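Local coordinates for protein exported gluconolactonase (PDB 3DR2) that probably hydrolyses gluconolactone to gluconate, as a calcium-binding six-bladed beta-propeller enzyme of the SMP-30/gluconolactonase family, at residues T24-L32 and V246-S254. Sequence-based numbering, arbitrary orientation.
Sequences THAALAARL and VDRGGWLWS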
loop_
_atom_site.group_PDB
_atom_site.type_symbol
_atom_site.label_atom_id
_atom_site.label_comp_id
_atom_site.label_asym_id
_atom_site.label_seq_id
_atom_site.Cartn_x
_atom_site.Cartn_y
_atom_site.Cartn_z
ATOM N N THR A 24 -15.549 3.589 -33.147
ATOM C CA THR A 24 -16.139 3.144 -34.398
ATOM C C THR A 24 -17.549 3.721 -34.530
ATOM O O THR A 24 -17.962 4.129 -35.619
ATOM C CB THR A 24 -16.198 1.607 -34.463
ATOM O OG1 THR A 24 -16.839 1.097 -33.287
ATOM C CG2 THR A 24 -14.786 1.030 -34.568
ATOM N N HIS A 25 -18.273 3.770 -33.415
ATOM C CA HIS A 25 -19.637 4.296 -33.398
ATOM C C HIS A 25 -19.658 5.809 -33.615
ATOM O O HIS A 25 -18.864 6.540 -33.019
ATOM C CB HIS A 25 -20.308 3.984 -32.061
ATOM C CG HIS A 25 -21.801 4.022 -32.117
ATOM N ND1 HIS A 25 -22.581 4.335 -31.025
ATOM C CD2 HIS A 25 -22.661 3.753 -33.128
ATOM C CE1 HIS A 25 -23.857 4.254 -31.360
ATOM N NE2 HIS A 25 -23.933 3.903 -32.631
ATOM N N ALA A 26 -20.576 6.276 -34.458
ATOM C CA ALA A 26 -20.687 7.702 -34.745
ATOM C C ALA A 26 -21.235 8.471 -33.548
ATOM O O ALA A 26 -20.798 9.589 -33.264
ATOM C CB ALA A 26 -21.580 7.927 -35.962
ATOM N N ALA A 27 -22.194 7.867 -32.853
ATOM C CA ALA A 27 -22.810 8.487 -31.687
ATOM C C ALA A 27 -21.796 8.693 -30.561
ATOM O O ALA A 27 -21.814 9.716 -29.874
ATOM C CB ALA A 27 -23.970 7.631 -31.198
ATOM N N LEU A 28 -20.912 7.723 -30.367
ATOM C CA LEU A 28 -19.902 7.844 -29.320
ATOM C C LEU A 28 -18.820 8.843 -29.728
ATOM O O LEU A 28 -18.252 9.537 -28.884
ATOM C CB LEU A 28 -19.273 6.482 -29.019
ATOM C CG LEU A 28 -18.140 6.460 -27.984
ATOM C CD1 LEU A 28 -18.605 7.103 -26.685
ATOM C CD2 LEU A 28 -17.710 5.023 -27.740
ATOM N N ALA A 29 -18.534 8.915 -31.026
ATOM C CA ALA A 29 -17.526 9.844 -31.523
ATOM C C ALA A 29 -18.004 11.266 -31.255
ATOM O O ALA A 29 -17.209 12.155 -30.972
ATOM C CB ALA A 29 -17.308 9.641 -33.015
ATOM N N ALA A 30 -19.314 11.470 -31.346
ATOM C CA ALA A 30 -19.901 12.783 -31.107
ATOM C C ALA A 30 -19.831 13.121 -29.619
ATOM O O ALA A 30 -19.505 14.246 -29.239
ATOM C CB ALA A 30 -21.344 12.800 -31.579
ATOM N N ARG A 31 -20.135 12.134 -28.782
ATOM C CA ARG A 31 -20.103 12.309 -27.331
ATOM C C ARG A 31 -18.714 12.714 -26.830
ATOM O O ARG A 31 -18.580 13.594 -25.975
ATOM C CB ARG A 31 -20.524 11.003 -26.647
ATOM C CG ARG A 31 -20.538 11.056 -25.123
ATOM C CD ARG A 31 -21.749 11.812 -24.599
ATOM N NE ARG A 31 -22.995 11.131 -24.939
ATOM C CZ ARG A 31 -23.426 10.012 -24.359
ATOM N NH1 ARG A 31 -24.572 9.462 -24.740
ATOM N NH2 ARG A 31 -22.725 9.451 -23.384
ATOM N N LEU A 32 -17.683 12.071 -27.372
ATOM C CA LEU A 32 -16.303 12.334 -26.968
ATOM C C LEU A 32 -15.615 13.505 -27.655
ATOM O O LEU A 32 -14.802 14.189 -27.039
ATOM C CB LEU A 32 -15.445 11.085 -27.182
ATOM C CG LEU A 32 -15.869 9.810 -26.452
ATOM C CD1 LEU A 32 -14.768 8.772 -26.572
ATOM C CD2 LEU A 32 -16.133 10.121 -24.993
ATOM N N VAL A 246 -23.219 3.293 -15.764
ATOM C CA VAL A 246 -24.178 3.430 -16.856
ATOM C C VAL A 246 -24.637 4.879 -16.912
ATOM O O VAL A 246 -24.958 5.467 -15.879
ATOM C CB VAL A 246 -25.400 2.516 -16.636
ATOM C CG1 VAL A 246 -26.399 2.708 -17.765
ATOM C CG2 VAL A 246 -24.954 1.059 -16.560
ATOM N N ASP A 247 -24.669 5.457 -18.110
ATOM C CA ASP A 247 -25.086 6.850 -18.249
ATOM C C ASP A 247 -26.586 6.989 -18.488
ATOM O O ASP A 247 -27.285 5.993 -18.651
ATOM C CB ASP A 247 -24.283 7.540 -19.364
ATOM C CG ASP A 247 -24.586 6.992 -20.745
ATOM O OD1 ASP A 247 -23.732 7.173 -21.642
ATOM O OD2 ASP A 247 -25.672 6.403 -20.946
ATOM N N ARG A 248 -27.079 8.224 -18.490
ATOM C CA ARG A 248 -28.508 8.470 -18.683
ATOM C C ARG A 248 -29.061 7.910 -19.990
ATOM O O ARG A 248 -30.258 7.636 -20.093
ATOM C CB ARG A 248 -28.810 9.971 -18.603
ATOM C CG ARG A 248 -29.632 10.381 -17.385
ATOM C CD ARG A 248 -28.766 10.832 -16.221
ATOM N NE ARG A 248 -28.024 12.056 -16.527
ATOM C CZ ARG A 248 -27.267 12.715 -15.652
ATOM N NH1 ARG A 248 -27.149 12.276 -14.406
ATOM N NH2 ARG A 248 -26.622 13.810 -16.026
ATOM N N GLY A 249 -28.196 7.743 -20.986
ATOM C CA GLY A 249 -28.629 7.211 -22.267
ATOM C C GLY A 249 -28.685 5.692 -22.297
ATOM O O GLY A 249 -29.164 5.098 -23.269
ATOM N N GLY A 250 -28.183 5.060 -21.240
ATOM C CA GLY A 250 -28.202 3.609 -21.168
ATOM C C GLY A 250 -26.911 2.926 -21.575
ATOM O O GLY A 250 -26.822 1.696 -21.548
ATOM N N TRP A 251 -25.907 3.704 -21.965
ATOM C CA TRP A 251 -24.633 3.116 -22.353
ATOM C C TRP A 251 -23.890 2.685 -21.102
ATOM O O TRP A 251 -23.941 3.360 -20.075
ATOM C CB TRP A 251 -23.763 4.120 -23.104
ATOM C CG TRP A 251 -24.256 4.499 -24.456
ATOM C CD1 TRP A 251 -25.356 4.013 -25.105
ATOM C CD2 TRP A 251 -23.664 5.460 -25.331
ATOM N NE1 TRP A 251 -25.488 4.619 -26.334
ATOM C CE2 TRP A 251 -24.461 5.512 -26.497
ATOM C CE3 TRP A 251 -22.536 6.287 -25.243
ATOM C CZ2 TRP A 251 -24.165 6.360 -27.568
ATOM C CZ3 TRP A 251 -22.240 7.131 -26.309
ATOM C CH2 TRP A 251 -23.054 7.159 -27.457
ATOM N N LEU A 252 -23.191 1.563 -21.201
ATOM C CA LEU A 252 -22.426 1.046 -20.082
ATOM C C LEU A 252 -20.938 1.241 -20.371
ATOM O O LEU A 252 -20.406 0.717 -21.354
ATOM C CB LEU A 252 -22.757 -0.436 -19.863
ATOM C CG LEU A 252 -22.184 -1.112 -18.614
ATOM C CD1 LEU A 252 -23.032 -2.313 -18.248
ATOM C CD2 LEU A 252 -20.742 -1.522 -18.850
ATOM N N TRP A 253 -20.283 2.025 -19.520
ATOM C CA TRP A 253 -18.855 2.315 -19.641
ATOM C C TRP A 253 -18.162 1.423 -18.628
ATOM O O TRP A 253 -18.324 1.600 -17.416
ATOM C CB TRP A 253 -18.584 3.791 -19.327
ATOM C CG TRP A 253 -19.371 4.751 -20.195
ATOM C CD1 TRP A 253 -20.728 4.803 -20.337
ATOM C CD2 TRP A 253 -18.842 5.782 -21.041
ATOM N NE1 TRP A 253 -21.079 5.798 -21.219
ATOM C CE2 TRP A 253 -19.942 6.415 -21.667
ATOM C CE3 TRP A 253 -17.546 6.233 -21.332
ATOM C CZ2 TRP A 253 -19.787 7.479 -22.569
ATOM C CZ3 TRP A 253 -17.390 7.294 -22.232
ATOM C CH2 TRP A 253 -18.509 7.902 -22.839
ATOM N N SER A 254 -17.375 0.477 -19.127
ATOM C CA SER A 254 -16.704 -0.482 -18.263
ATOM C C SER A 254 -15.192 -0.476 -18.291
ATOM O O SER A 254 -14.567 -0.249 -19.327
ATOM C CB SER A 254 -17.180 -1.891 -18.613
ATOM O OG SER A 254 -16.475 -2.864 -17.870
#
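Arg-31 and Asp-247 illustrate how one buried carboxylate can hold its own turn and also reach a helix far away in sequence. NH2 of Arg-31 donates to Asp-247 OD1 at 3.0 Å, nearly straight at 166° and within the guanidinium plane, forming a salt bridge. The same oxygen accepts NE1 of Trp-253 at 3.0 Å from the opposite face of the carboxylate, so two donors grip OD1, and the second bond fixes the Trp-253 indole. The other oxygen, OD2, turns to the backbone: it takes the N-H of Trp-251 at 2.9 Å and, weakly, that of Gly-249, bracing the type I turn from Asp-247 to Gly-250. Bends at chi2 and chi3 (76° and 64°) fold the Arg-31 chain until its guanidinium lies almost flat on the Trp-251 six-membered ring, an off-centre cation-pi stack with CZ 4.2 Å from the centroid. Beside the charged pair, Leu-28 CD1 touches both indoles, 3.7 Å from Trp-251 CZ3 and 3.9 Å from Trp-253 CH2, while Leu-32 CD2 reaches the rim of Trp-253. Leu-270 and Val-262 of neighbouring strands continue the apolar layer. Helix 26-32, which follows strand 22-23, is thereby fastened to the turn linking antiparallel strands 244-246 and 252-254 of one blade of the six-bladed beta-propeller.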